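Local coordinates for protein putrescine aminotransferase (Halomonas elongata DSM 2581, PDB 6GWI) that probably transfers amino groups from amines such as putrescine to carbonyl acceptors, as a pyridoxal-5'-phosphate-dependent class III aminotransferase, at residues B[103-108]-B[279-284]; B[223-228]-B[272-277]; B[229-234]-B[418-423]. One frame throughout, in Å; residues are numbered along the deposited sequence.

Interaction 1 (B[103-108]-B[279-284]); sequences LAPAHI and DLMPIA
M281 reaches from strand 280-283 to P105 and I108 in the loop that follows helix 91-103. Its CB leaves the strand toward that loop. CG is anti to the carbonyl carbon (chi1 -68°), and the chain stays extended to SD. CB and CG serve as the stem and make no close contact with the loop. SD stays 4.3 Å from I108 CD1. The bend falls at the last torsion (chi3 -54°), and it brings the terminal methyl CE to the loop. There CE meets two carbons at once. M281 CE lies 3.7 Å from P105 CD, on the proline ring, and M281 CE is also 3.7 Å from I108 CD1. The I108 side chain crosses that of M281 at about a right angle. P105 and I108 are brought together by a type II turn from P105 to I108, closed by a weak backbone bond. L298 of the middle strand 295-300 packs against both I108 and M281, so the contact sits beside that strand. No hydrogen bond joins the two segments. The contact is purely apolar and mostly buried, and it depends on shape and the exclusion of water.

Interaction 2 (B[223-228]-B[272-277]); sequences EPVQGA and QHYGLE. With PLP (pyridoxal-5'-phosphate), chain D.
V225 and Y274 make the tight part of this contact. Their side chains cross at about a right angle. V225 CG2 comes in at the edge of the tyrosine ring, near its plane, and lies 3.5 Å from Y274 OH. P224 packs more loosely: its CB is 4.3 Å from Y274 CD2, and its carbonyl approaches the ring obliquely. H273 ND1 lies over the centre of one ring face, 3.3 Å above the plane. The 272-277 segment opens to solvent at G275 and E277, and E277 is poorly ordered. Next to P224 in the chain, E223 turns to PLP. E223 OE1 lies 3.5 Å from PLP C2A. G227 N gives E223 OE1 a nearly straight bond of 3.0 Å (171°), arriving from above the carboxylate plane, and Y150 N holds OE2. Replacing E223 by an alanine is likely to leave the G227 and Y150 amides without this acceptor and to open a gap beside the cofactor methyl. The contact joins the loop after strand 217-222 to the segment around helix 270-273. W239 of helix 238-248 meets the Y274 ring at about 45° and bonds P224 O, and L373 of strand 367-373 also packs on Y274.

Interaction 3 (B[229-234]-B[418-423]); sequences GGAIMP and TMIISP
The peptide plane between G230 and A231 is the flat group of this contact, with I420 on one face. Neither segment brings an aromatic ring. I420 CG2 stands almost straight above the plane, 3.8 Å from G230 C. I232 CG1, from the same loop, lies over the opposite face, 3.7 Å from G230 C. The peptide is therefore held between two isoleucine side chains. T418 CG2 comes up obliquely and is 3.7 Å from G230 O. That oxygen accepts a hydrogen bond from R371 NH2, and A231 O accepts one from R371 NE. One guanidinium group thus satisfies two neighbouring carbonyls of the buried loop.

I420 CG2 also meets the only side-chain carbon of A231, with A231 CB 3.8 Å from I420 CG2. I420 has CG1 between the backbone N and the carbonyl carbon (chi1 59°), which leaves CG2 to face the loop. In T418, OG1 lies beside the backbone N (chi1 -55°) and bonds E380 OE1, which puts CG2 anti to that N and facing G230. The polar and apolar branches of T418 are thereby divided between two partners.

G230 has a phi of 133°, where a CB would jam against the preceding carbonyl oxygen. A side chain there would also come near T418 CG2. No hydrogen bond directly joins the two segments; they meet by packing.

T418 and I420 face the loop from alternate positions on strand 418-421, while M419 and I421 face away. This alternation is characteristic of a beta strand. The strand belongs to the antiparallel sheet that also contains 367-373, 376-381 and 413-415. Such a sheet is consistent with the C-terminal small domain of class III, fold type I aminotransferases. The contact packs it against the loop that leaves strand 217-222.

Overall arrangement
Interaction 2 lies between the other two in space. Its centre is about 12 Å from that of interaction 1 and about 13 Å from that of interaction 3. Interactions 1 and 3 are about 23 Å apart, centre to centre, and do not touch. Interaction 2 meets interaction 1 by packing, with P105 CG 3.7 Å from Q272 NE2. Toward interaction 3 the loop runs on unbroken, and Q226 O probably bonds I232 N at 3.0 Å. E223 of interaction 2 reaches the cofactor itself. The side chains of M281 and I420 stay back, about 11 Å and 10 Å from PLP. Segment 279-284 nevertheless ends immediately before K285 of the PLP pocket.

Interaction 1 (B[103-108]-B[279-284])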
ATOM      1  N   LEU B 103     -10.984   1.982 -21.044  1.00 33.58           N
ATOM      2  CA  LEU B 103     -10.251   0.814 -21.514  1.00 36.83           C
ATOM      3  C   LEU B 103     -10.781  -0.480 -20.914  1.00 38.45           C
ATOM      4  O   LEU B 103     -10.547  -1.553 -21.481  1.00 33.62           O
ATOM      5  CB  LEU B 103      -8.762   0.946 -21.179  1.00 35.35           C
ATOM      6  CG  LEU B 103      -7.975   2.066 -21.859  1.00 37.67           C
ATOM      7  CD1 LEU B 103      -6.636   2.260 -21.166  1.00 33.47           C
ATOM      8  CD2 LEU B 103      -7.771   1.757 -23.331  1.00 45.64           C
ATOM      9  N   ALA B 104     -11.506  -0.402 -19.799  1.00 30.34           N
ATOM     10  CA  ALA B 104     -11.973  -1.600 -19.129  1.00 29.15           C
ATOM     11  C   ALA B 104     -13.069  -2.276 -19.951  1.00 29.34           C
ATOM     12  O   ALA B 104     -13.703  -1.647 -20.801  1.00 32.42           O
ATOM     13  CB  ALA B 104     -12.498  -1.250 -17.737  1.00 28.86           C
ATOM     14  N   PRO B 105     -13.314  -3.563 -19.707  1.00 34.08           N
ATOM     15  CA  PRO B 105     -14.422  -4.245 -20.386  1.00 30.07           C
ATOM     16  C   PRO B 105     -15.759  -3.594 -20.076  1.00 30.20           C
ATOM     17  O   PRO B 105     -15.887  -2.738 -19.199  1.00 25.38           O
ATOM     18  CB  PRO B 105     -14.359  -5.673 -19.830  1.00 36.15           C
ATOM     19  CG  PRO B 105     -12.960  -5.839 -19.389  1.00 35.08           C
ATOM     20  CD  PRO B 105     -12.527  -4.494 -18.881  1.00 33.02           C
ATOM     21  N   ALA B 106     -16.778  -4.040 -20.804  1.00 28.62           N
ATOM     22  CA  ALA B 106     -18.122  -3.519 -20.613  1.00 26.33           C
ATOM     23  C   ALA B 106     -18.601  -3.796 -19.193  1.00 35.68           C
ATOM     24  O   ALA B 106     -18.249  -4.804 -18.575  1.00 33.33           O
ATOM     25  CB  ALA B 106     -19.088  -4.136 -21.624  1.00 34.88           C
ATOM     26  N   HIS B 107     -19.416  -2.880 -18.679  1.00 31.69           N
ATOM     27  CA  HIS B 107     -20.057  -2.970 -17.373  1.00 35.04           C
ATOM     28  C   HIS B 107     -19.075  -2.752 -16.231  1.00 28.82           C
ATOM     29  O   HIS B 107     -19.438  -2.946 -15.063  1.00 27.46           O
ATOM     30  CB  HIS B 107     -20.713  -4.342 -17.171  1.00 30.56           C
ATOM     31  CG  HIS B 107     -21.582  -4.771 -18.310  1.00 31.67           C
ATOM     32  ND1 HIS B 107     -22.658  -4.035 -18.753  1.00 27.78           N
ATOM     33  CD2 HIS B 107     -21.523  -5.867 -19.104  1.00 27.75           C
ATOM     34  CE1 HIS B 107     -23.224  -4.658 -19.771  1.00 29.47           C
ATOM     35  NE2 HIS B 107     -22.555  -5.772 -20.005  1.00 30.00           N
ATOM     36  N   ILE B 108     -17.847  -2.347 -16.530  1.00 23.67           N
ATOM     37  CA  ILE B 108     -16.854  -1.991 -15.521  1.00 29.27           C
ATOM     38  C   ILE B 108     -16.542  -0.517 -15.743  1.00 37.89           C
ATOM     39  O   ILE B 108     -15.733  -0.168 -16.613  1.00 31.61           O
ATOM     40  CB  ILE B 108     -15.606  -2.874 -15.620  1.00 30.38           C
ATOM     41  CG1 ILE B 108     -16.031  -4.337 -15.436  1.00 38.73           C
ATOM     42  CG2 ILE B 108     -14.583  -2.478 -14.570  1.00 36.72           C
ATOM     43  CD1 ILE B 108     -14.954  -5.353 -15.724  1.00 57.15           C
ATOM     44  N   ASP B 279     -16.448  -9.074 -11.783  1.00 24.05           N
ATOM     45  CA  ASP B 279     -17.129  -8.033 -11.031  1.00 25.96           C
ATOM     46  C   ASP B 279     -16.142  -7.038 -10.450  1.00 25.01           C
ATOM     47  O   ASP B 279     -16.486  -5.866 -10.262  1.00 20.61           O
ATOM     48  CB  ASP B 279     -17.979  -8.671  -9.932  1.00 27.11           C
ATOM     49  CG  ASP B 279     -19.077  -9.553 -10.496  1.00 34.43           C
ATOM     50  OD1 ASP B 279     -20.059  -9.003 -11.035  1.00 28.38           O
ATOM     51  OD2 ASP B 279     -18.935 -10.795 -10.438  1.00 26.13           O
ATOM     52  N   LEU B 280     -14.916  -7.479 -10.186  1.00 17.36           N
ATOM     53  CA  LEU B 280     -13.865  -6.617  -9.667  1.00 23.84           C
ATOM     54  C   LEU B 280     -12.543  -7.022 -10.295  1.00 23.33           C
ATOM     55  O   LEU B 280     -12.301  -8.194 -10.578  1.00 25.03           O
ATOM     56  CB  LEU B 280     -13.776  -6.709  -8.140  1.00 19.22           C
ATOM     57  CG  LEU B 280     -15.062  -6.427  -7.358  1.00 24.42           C
ATOM     58  CD1 LEU B 280     -14.942  -6.950  -5.938  1.00 30.88           C
ATOM     59  CD2 LEU B 280     -15.373  -4.938  -7.349  1.00 27.91           C
ATOM     60  N   MET B 281     -11.671  -6.025 -10.511  1.00 18.22           N
ATOM     61  CA  MET B 281     -10.358  -6.259 -11.099  1.00 20.11           C
ATOM     62  C   MET B 281      -9.329  -5.383 -10.392  1.00 23.89           C
ATOM     63  O   MET B 281      -9.272  -4.167 -10.632  1.00 16.90           O
ATOM     64  CB  MET B 281     -10.348  -5.976 -12.602  1.00 25.66           C
ATOM     65  CG  MET B 281     -11.171  -6.939 -13.454  1.00 35.31           C
ATOM     66  SD  MET B 281     -10.928  -6.707 -15.235  1.00 40.36           S
ATOM     67  CE  MET B 281     -11.299  -4.966 -15.399  1.00 41.24           C
ATOM     68  N   PRO B 282      -8.520  -5.955  -9.503  1.00 14.64           N
ATOM     69  CA  PRO B 282      -7.386  -5.195  -8.966  1.00 23.80           C
ATOM     70  C   PRO B 282      -6.299  -5.026 -10.015  1.00 20.82           C
ATOM     71  O   PRO B 282      -6.103  -5.874 -10.891  1.00 15.69           O
ATOM     72  CB  PRO B 282      -6.907  -6.040  -7.779  1.00 27.52           C
ATOM     73  CG  PRO B 282      -7.415  -7.414  -8.036  1.00 20.92           C
ATOM     74  CD  PRO B 282      -8.667  -7.278  -8.863  1.00 19.17           C
ATOM     75  N   ILE B 283      -5.605  -3.889  -9.935  1.00 21.71           N
ATOM     76  CA  ILE B 283      -4.586  -3.528 -10.912  1.00 18.18           C
ATOM     77  C   ILE B 283      -3.466  -2.772 -10.214  1.00 20.37           C
ATOM     78  O   ILE B 283      -3.656  -2.166  -9.157  1.00 18.75           O
ATOM     79  CB  ILE B 283      -5.174  -2.673 -12.061  1.00 24.28           C
ATOM     80  CG1 ILE B 283      -5.919  -1.468 -11.482  1.00 22.83           C
ATOM     81  CG2 ILE B 283      -6.073  -3.520 -12.946  1.00 30.65           C
ATOM     82  CD1 ILE B 283      -6.381  -0.478 -12.530  1.00 18.74           C
ATOM     83  N   ALA B 284      -2.282  -2.814 -10.827  1.00 15.92           N
ATOM     84  CA  ALA B 284      -1.114  -2.048 -10.405  1.00 18.03           C
ATOM     85  C   ALA B 284       0.006  -2.303 -11.413  1.00 22.20           C
ATOM     86  O   ALA B 284      -0.262  -2.477 -12.607  1.00 19.28           O
ATOM     87  CB  ALA B 284      -0.679  -2.423  -8.990  1.00 19.42           C
TER

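Interaction 2 (B[223-228]-B[272-277])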
ATOM      1  N   GLU B 223      -5.939 -15.132 -10.716  1.00 26.60           N
ATOM      2  CA  GLU B 223      -5.172 -14.505 -11.786  1.00 26.35           C
ATOM      3  C   GLU B 223      -5.553 -15.168 -13.107  1.00 26.34           C
ATOM      4  O   GLU B 223      -5.609 -16.401 -13.170  1.00 22.24           O
ATOM      5  CB  GLU B 223      -3.668 -14.665 -11.543  1.00 18.15           C
ATOM      6  CG  GLU B 223      -3.168 -14.175 -10.185  1.00 21.55           C
ATOM      7  CD  GLU B 223      -1.816 -14.772  -9.811  1.00 30.29           C
ATOM      8  OE1 GLU B 223      -0.791 -14.395 -10.420  1.00 28.21           O
ATOM      9  OE2 GLU B 223      -1.783 -15.639  -8.913  1.00 31.66           O
ATOM     10  N   PRO B 224      -5.847 -14.409 -14.170  1.00 23.88           N
ATOM     11  CA  PRO B 224      -6.094 -15.070 -15.466  1.00 32.31           C
ATOM     12  C   PRO B 224      -4.969 -16.016 -15.847  1.00 29.90           C
ATOM     13  O   PRO B 224      -5.214 -17.151 -16.277  1.00 29.58           O
ATOM     14  CB  PRO B 224      -6.217 -13.893 -16.443  1.00 32.21           C
ATOM     15  CG  PRO B 224      -6.664 -12.749 -15.595  1.00 27.61           C
ATOM     16  CD  PRO B 224      -5.975 -12.942 -14.269  1.00 22.84           C
ATOM     17  N   VAL B 225      -3.732 -15.565 -15.670  1.00 27.06           N
ATOM     18  CA  VAL B 225      -2.538 -16.395 -15.755  1.00 30.63           C
ATOM     19  C   VAL B 225      -1.729 -16.136 -14.493  1.00 31.58           C
ATOM     20  O   VAL B 225      -1.509 -14.976 -14.125  1.00 21.33           O
ATOM     21  CB  VAL B 225      -1.702 -16.076 -17.008  1.00 35.78           C
ATOM     22  CG1 VAL B 225      -0.356 -16.774 -16.945  1.00 33.10           C
ATOM     23  CG2 VAL B 225      -2.455 -16.481 -18.262  1.00 45.79           C
ATOM     24  N   GLN B 226      -1.290 -17.206 -13.832  1.00 28.30           N
ATOM     25  CA  GLN B 226      -0.524 -17.076 -12.597  1.00 28.60           C
ATOM     26  C   GLN B 226       0.884 -16.573 -12.903  1.00 31.39           C
ATOM     27  O   GLN B 226       1.608 -17.178 -13.701  1.00 28.40           O
ATOM     28  CB  GLN B 226      -0.466 -18.422 -11.879  1.00 34.96           C
ATOM     29  CG  GLN B 226      -1.794 -18.883 -11.308  1.00 42.45           C
ATOM     30  CD  GLN B 226      -1.818 -20.377 -11.050  1.00 38.88           C
ATOM     31  OE1 GLN B 226      -2.306 -21.150 -11.874  1.00 33.53           O
ATOM     32  NE2 GLN B 226      -1.280 -20.793  -9.910  1.00 31.20           N
ATOM     33  N   GLY B 227       1.274 -15.471 -12.264  1.00 24.28           N
ATOM     34  CA  GLY B 227       2.570 -14.867 -12.502  1.00 27.20           C
ATOM     35  C   GLY B 227       3.651 -15.339 -11.551  1.00 32.61           C
ATOM     36  O   GLY B 227       4.502 -16.154 -11.922  1.00 25.16           O
ATOM     37  N   ALA B 228       3.630 -14.818 -10.319  1.00 24.67           N
ATOM     38  CA  ALA B 228       4.665 -15.148  -9.345  1.00 22.13           C
ATOM     39  C   ALA B 228       4.747 -16.645  -9.090  1.00 25.53           C
ATOM     40  O   ALA B 228       5.819 -17.159  -8.748  1.00 29.74           O
ATOM     41  CB  ALA B 228       4.402 -14.405  -8.033  1.00 24.51           C
ATOM     42  N   GLN B 272      -9.855 -10.175 -20.838  1.00 37.03           N
ATOM     43  CA  GLN B 272     -10.323 -10.069 -22.214  1.00 36.39           C
ATOM     44  C   GLN B 272      -9.764 -11.188 -23.081  1.00 32.12           C
ATOM     45  O   GLN B 272     -10.419 -11.608 -24.042  1.00 34.91           O
ATOM     46  CB  GLN B 272      -9.941  -8.707 -22.788  1.00 26.42           C
ATOM     47  CG  GLN B 272     -10.666  -7.555 -22.131  1.00 33.89           C
ATOM     48  CD  GLN B 272      -9.987  -6.223 -22.363  1.00 43.31           C
ATOM     49  OE1 GLN B 272      -8.781  -6.159 -22.609  1.00 37.82           O
ATOM     50  NE2 GLN B 272     -10.760  -5.146 -22.278  1.00 45.20           N
ATOM     51  N   HIS B 273      -8.571 -11.694 -22.758  1.00 25.42           N
ATOM     52  CA  HIS B 273      -8.013 -12.798 -23.529  1.00 32.55           C
ATOM     53  C   HIS B 273      -8.865 -14.052 -23.398  1.00 32.06           C
ATOM     54  O   HIS B 273      -8.980 -14.829 -24.353  1.00 28.20           O
ATOM     55  CB  HIS B 273      -6.583 -13.093 -23.075  1.00 35.49           C
ATOM     56  CG  HIS B 273      -5.931 -14.217 -23.821  1.00 31.76           C
ATOM     57  ND1 HIS B 273      -5.883 -15.507 -23.339  1.00 38.66           N
ATOM     58  CD2 HIS B 273      -5.298 -14.240 -25.018  1.00 30.40           C
ATOM     59  CE1 HIS B 273      -5.249 -16.277 -24.205  1.00 34.40           C
ATOM     60  NE2 HIS B 273      -4.885 -15.532 -25.234  1.00 33.65           N
ATOM     61  N   TYR B 274      -9.475 -14.260 -22.231  1.00 36.86           N
ATOM     62  CA  TYR B 274     -10.264 -15.452 -21.958  1.00 30.14           C
ATOM     63  C   TYR B 274     -11.761 -15.170 -21.938  1.00 27.53           C
ATOM     64  O   TYR B 274     -12.539 -16.044 -21.547  1.00 35.55           O
ATOM     65  CB  TYR B 274      -9.839 -16.066 -20.625  1.00 33.55           C
ATOM     66  CG  TYR B 274      -8.428 -16.603 -20.607  1.00 39.69           C
ATOM     67  CD1 TYR B 274      -8.123 -17.834 -21.174  1.00 42.72           C
ATOM     68  CD2 TYR B 274      -7.397 -15.877 -20.022  1.00 33.48           C
ATOM     69  CE1 TYR B 274      -6.829 -18.330 -21.152  1.00 47.67           C
ATOM     70  CE2 TYR B 274      -6.105 -16.361 -19.997  1.00 33.83           C
ATOM     71  CZ  TYR B 274      -5.824 -17.586 -20.562  1.00 39.93           C
ATOM     72  OH  TYR B 274      -4.532 -18.059 -20.533  1.00 35.36           O
ATOM     73  N   GLY B 275     -12.178 -13.968 -22.325  1.00 33.60           N
ATOM     74  CA  GLY B 275     -13.593 -13.645 -22.407  1.00 36.43           C
ATOM     75  C   GLY B 275     -14.337 -13.677 -21.090  1.00 31.97           C
ATOM     76  O   GLY B 275     -15.492 -14.116 -21.044  1.00 33.47           O
ATOM     77  N   LEU B 276     -13.702 -13.224 -20.015  1.00 34.09           N
ATOM     78  CA  LEU B 276     -14.351 -13.158 -18.715  1.00 34.57           C
ATOM     79  C   LEU B 276     -14.990 -11.789 -18.493  1.00 27.76           C
ATOM     80  O   LEU B 276     -14.586 -10.783 -19.079  1.00 33.87           O
ATOM     81  CB  LEU B 276     -13.350 -13.427 -17.593  1.00 35.77           C
ATOM     82  CG  LEU B 276     -12.416 -14.629 -17.714  1.00 35.30           C
ATOM     83  CD1 LEU B 276     -11.446 -14.630 -16.539  1.00 24.90           C
ATOM     84  CD2 LEU B 276     -13.189 -15.937 -17.760  1.00 37.07           C
ATOM     85  N   GLU B 277     -15.993 -11.763 -17.613  1.00 27.04           N
ATOM     86  CA  GLU B 277     -16.620 -10.524 -17.163  1.00 50.77           C
ATOM     87  C   GLU B 277     -16.526 -10.493 -15.641  1.00 35.61           C
ATOM     88  O   GLU B 277     -17.469 -10.894 -14.939  1.00 25.18           O
ATOM     89  CB  GLU B 277     -18.072 -10.378 -17.610  1.00106.54           C
ATOM     90  CG  GLU B 277     -18.585  -8.951 -17.401  1.00120.01           C
ATOM     91  CD  GLU B 277     -20.084  -8.874 -17.237  1.00 90.53           C
ATOM     92  OE1 GLU B 277     -20.768  -9.836 -17.636  1.00 84.35           O
ATOM     93  OE2 GLU B 277     -20.577  -7.856 -16.706  1.00 64.18           O
TER
HETATM   94  N1  PLP D 501      -1.618  -9.570  -7.377  1.00 27.25           N
HETATM   95  C2  PLP D 501      -0.772 -10.140  -8.305  1.00 25.75           C
HETATM   96  C2A PLP D 501      -1.326 -11.079  -9.343  1.00 19.04           C
HETATM   97  C3  PLP D 501       0.587  -9.840  -8.277  1.00 28.49           C
HETATM   98  O3  PLP D 501       1.410 -10.418  -9.209  1.00 22.72           O
HETATM   99  C4  PLP D 501       1.110  -8.959  -7.325  1.00 32.11           C
HETATM  100  C4A PLP D 501       2.342  -8.176  -7.700  1.00 33.98           C
HETATM  101  C5  PLP D 501       0.237  -8.399  -6.387  1.00 27.59           C
HETATM  102  C6  PLP D 501      -1.119  -8.706  -6.423  1.00 29.53           C
HETATM  103  C5A PLP D 501       0.731  -7.450  -5.317  1.00 23.92           C
HETATM  104  O4P PLP D 501       0.994  -6.162  -5.824  1.00 22.66           O
HETATM  105  P   PLP D 501       1.917  -5.172  -4.951  1.00 21.27           P
HETATM  106  O1P PLP D 501       1.277  -4.957  -3.600  1.00 19.43           O
HETATM  107  O2P PLP D 501       2.069  -3.863  -5.688  1.00 22.77           O
HETATM  108  O3P PLP D 501       3.272  -5.804  -4.767  1.00 16.68           O

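Interaction 3 (B[229-234]-B[418-423])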
ATOM      1  N   GLY B 229       3.631 -17.357  -9.242  1.00 26.78           N
ATOM      2  CA  GLY B 229       3.620 -18.795  -9.063  1.00 29.49           C
ATOM      3  C   GLY B 229       4.299 -19.575 -10.170  1.00 29.23           C
ATOM      4  O   GLY B 229       4.485 -20.787 -10.015  1.00 28.90           O
ATOM      5  N   GLY B 230       4.668 -18.922 -11.273  1.00 28.80           N
ATOM      6  CA  GLY B 230       5.478 -19.571 -12.284  1.00 29.60           C
ATOM      7  C   GLY B 230       5.021 -19.411 -13.721  1.00 25.74           C
ATOM      8  O   GLY B 230       5.273 -20.294 -14.546  1.00 33.09           O
ATOM      9  N   ALA B 231       4.356 -18.302 -14.040  1.00 35.59           N
ATOM     10  CA  ALA B 231       3.883 -18.027 -15.397  1.00 30.56           C
ATOM     11  C   ALA B 231       3.142 -19.236 -15.968  1.00 29.07           C
ATOM     12  O   ALA B 231       3.492 -19.788 -17.013  1.00 28.43           O
ATOM     13  CB  ALA B 231       5.042 -17.618 -16.310  1.00 24.48           C
ATOM     14  N   ILE B 232       2.104 -19.643 -15.249  1.00 30.50           N
ATOM     15  CA  ILE B 232       1.376 -20.872 -15.537  1.00 39.30           C
ATOM     16  C   ILE B 232       0.136 -20.493 -16.335  1.00 41.23           C
ATOM     17  O   ILE B 232      -0.866 -20.042 -15.775  1.00 48.83           O
ATOM     18  CB  ILE B 232       1.014 -21.625 -14.254  1.00 35.40           C
ATOM     19  CG1 ILE B 232       2.285 -21.914 -13.452  1.00 33.35           C
ATOM     20  CG2 ILE B 232       0.271 -22.914 -14.584  1.00 32.96           C
ATOM     21  CD1 ILE B 232       2.030 -22.537 -12.114  1.00 30.56           C
ATOM     22  N   MET B 233       0.200 -20.669 -17.644  1.00 39.94           N
ATOM     23  CA  MET B 233      -0.989 -20.507 -18.470  1.00 34.48           C
ATOM     24  C   MET B 233      -1.856 -21.755 -18.353  1.00 34.09           C
ATOM     25  O   MET B 233      -1.342 -22.872 -18.485  1.00 37.68           O
ATOM     26  CB  MET B 233      -0.604 -20.265 -19.924  1.00 45.38           C
ATOM     27  CG  MET B 233       0.299 -19.059 -20.118  1.00 48.98           C
ATOM     28  SD  MET B 233       1.967 -19.515 -20.622  1.00 45.48           S
ATOM     29  CE  MET B 233       2.865 -18.009 -20.257  1.00 46.58           C
ATOM     30  N   PRO B 234      -3.154 -21.618 -18.103  1.00 35.14           N
ATOM     31  CA  PRO B 234      -3.999 -22.800 -17.944  1.00 31.31           C
ATOM     32  C   PRO B 234      -4.300 -23.433 -19.289  1.00 29.76           C
ATOM     33  O   PRO B 234      -4.111 -22.800 -20.339  1.00 30.52           O
ATOM     34  CB  PRO B 234      -5.271 -22.238 -17.295  1.00 31.34           C
ATOM     35  CG  PRO B 234      -5.361 -20.854 -17.829  1.00 36.73           C
ATOM     36  CD  PRO B 234      -3.933 -20.368 -17.980  1.00 34.15           C
ATOM     37  N   THR B 418      11.252 -23.774 -12.584  1.00 37.12           N
ATOM     38  CA  THR B 418      10.607 -23.089 -13.698  1.00 37.94           C
ATOM     39  C   THR B 418      11.287 -21.741 -13.904  1.00 26.60           C
ATOM     40  O   THR B 418      11.356 -20.933 -12.974  1.00 26.83           O
ATOM     41  CB  THR B 418       9.113 -22.892 -13.433  1.00 39.18           C
ATOM     42  OG1 THR B 418       8.507 -24.156 -13.137  1.00 43.43           O
ATOM     43  CG2 THR B 418       8.425 -22.260 -14.641  1.00 33.72           C
ATOM     44  N   MET B 419      11.794 -21.506 -15.110  1.00 35.08           N
ATOM     45  CA  MET B 419      12.343 -20.207 -15.478  1.00 32.81           C
ATOM     46  C   MET B 419      11.231 -19.350 -16.071  1.00 31.57           C
ATOM     47  O   MET B 419      10.348 -19.865 -16.759  1.00 32.85           O
ATOM     48  CB  MET B 419      13.481 -20.368 -16.487  1.00 36.02           C
ATOM     49  CG  MET B 419      14.535 -21.401 -16.092  1.00 38.15           C
ATOM     50  SD  MET B 419      15.229 -21.165 -14.444  1.00 34.77           S
ATOM     51  CE  MET B 419      16.003 -19.558 -14.612  1.00 29.65           C
ATOM     52  N   ILE B 420      11.258 -18.046 -15.783  1.00 30.57           N
ATOM     53  CA  ILE B 420      10.201 -17.139 -16.217  1.00 32.59           C
ATOM     54  C   ILE B 420      10.809 -15.848 -16.752  1.00 27.88           C
ATOM     55  O   ILE B 420      11.842 -15.376 -16.267  1.00 28.67           O
ATOM     56  CB  ILE B 420       9.202 -16.827 -15.073  1.00 37.21           C
ATOM     57  CG1 ILE B 420       9.926 -16.183 -13.887  1.00 47.38           C
ATOM     58  CG2 ILE B 420       8.474 -18.097 -14.638  1.00 38.55           C
ATOM     59  CD1 ILE B 420       9.002 -15.694 -12.791  1.00 50.05           C
ATOM     60  N   ILE B 421      10.148 -15.270 -17.757  1.00 29.57           N
ATOM     61  CA  ILE B 421      10.522 -13.967 -18.290  1.00 26.30           C
ATOM     62  C   ILE B 421       9.261 -13.130 -18.457  1.00 25.33           C
ATOM     63  O   ILE B 421       8.162 -13.657 -18.653  1.00 27.41           O
ATOM     64  CB  ILE B 421      11.277 -14.065 -19.636  1.00 37.11           C
ATOM     65  CG1 ILE B 421      10.448 -14.820 -20.677  1.00 39.01           C
ATOM     66  CG2 ILE B 421      12.627 -14.737 -19.437  1.00 27.25           C
ATOM     67  CD1 ILE B 421      10.912 -14.592 -22.097  1.00 36.88           C
ATOM     68  N   SER B 422       9.433 -11.813 -18.380  1.00 27.61           N
ATOM     69  CA  SER B 422       8.358 -10.840 -18.536  1.00 22.29           C
ATOM     70  C   SER B 422       8.984  -9.517 -18.968  1.00 20.48           C
ATOM     71  O   SER B 422       8.992  -8.552 -18.193  1.00 20.28           O
ATOM     72  CB  SER B 422       7.574 -10.682 -17.232  1.00 26.06           C
ATOM     73  OG  SER B 422       6.594  -9.661 -17.336  1.00 37.94           O
ATOM     74  N   PRO B 423       9.530  -9.437 -20.178  1.00 22.13           N
ATOM     75  CA  PRO B 423      10.330  -8.263 -20.560  1.00 31.46           C
ATOM     76  C   PRO B 423       9.452  -7.055 -20.822  1.00 39.41           C
ATOM     77  O   PRO B 423       8.222  -7.180 -20.932  1.00 27.59           O
ATOM     78  CB  PRO B 423      11.046  -8.721 -21.842  1.00 25.36           C
ATOM     79  CG  PRO B 423      10.191  -9.816 -22.390  1.00 28.80           C
ATOM     80  CD  PRO B 423       9.553 -10.493 -21.208  1.00 26.59           C
TER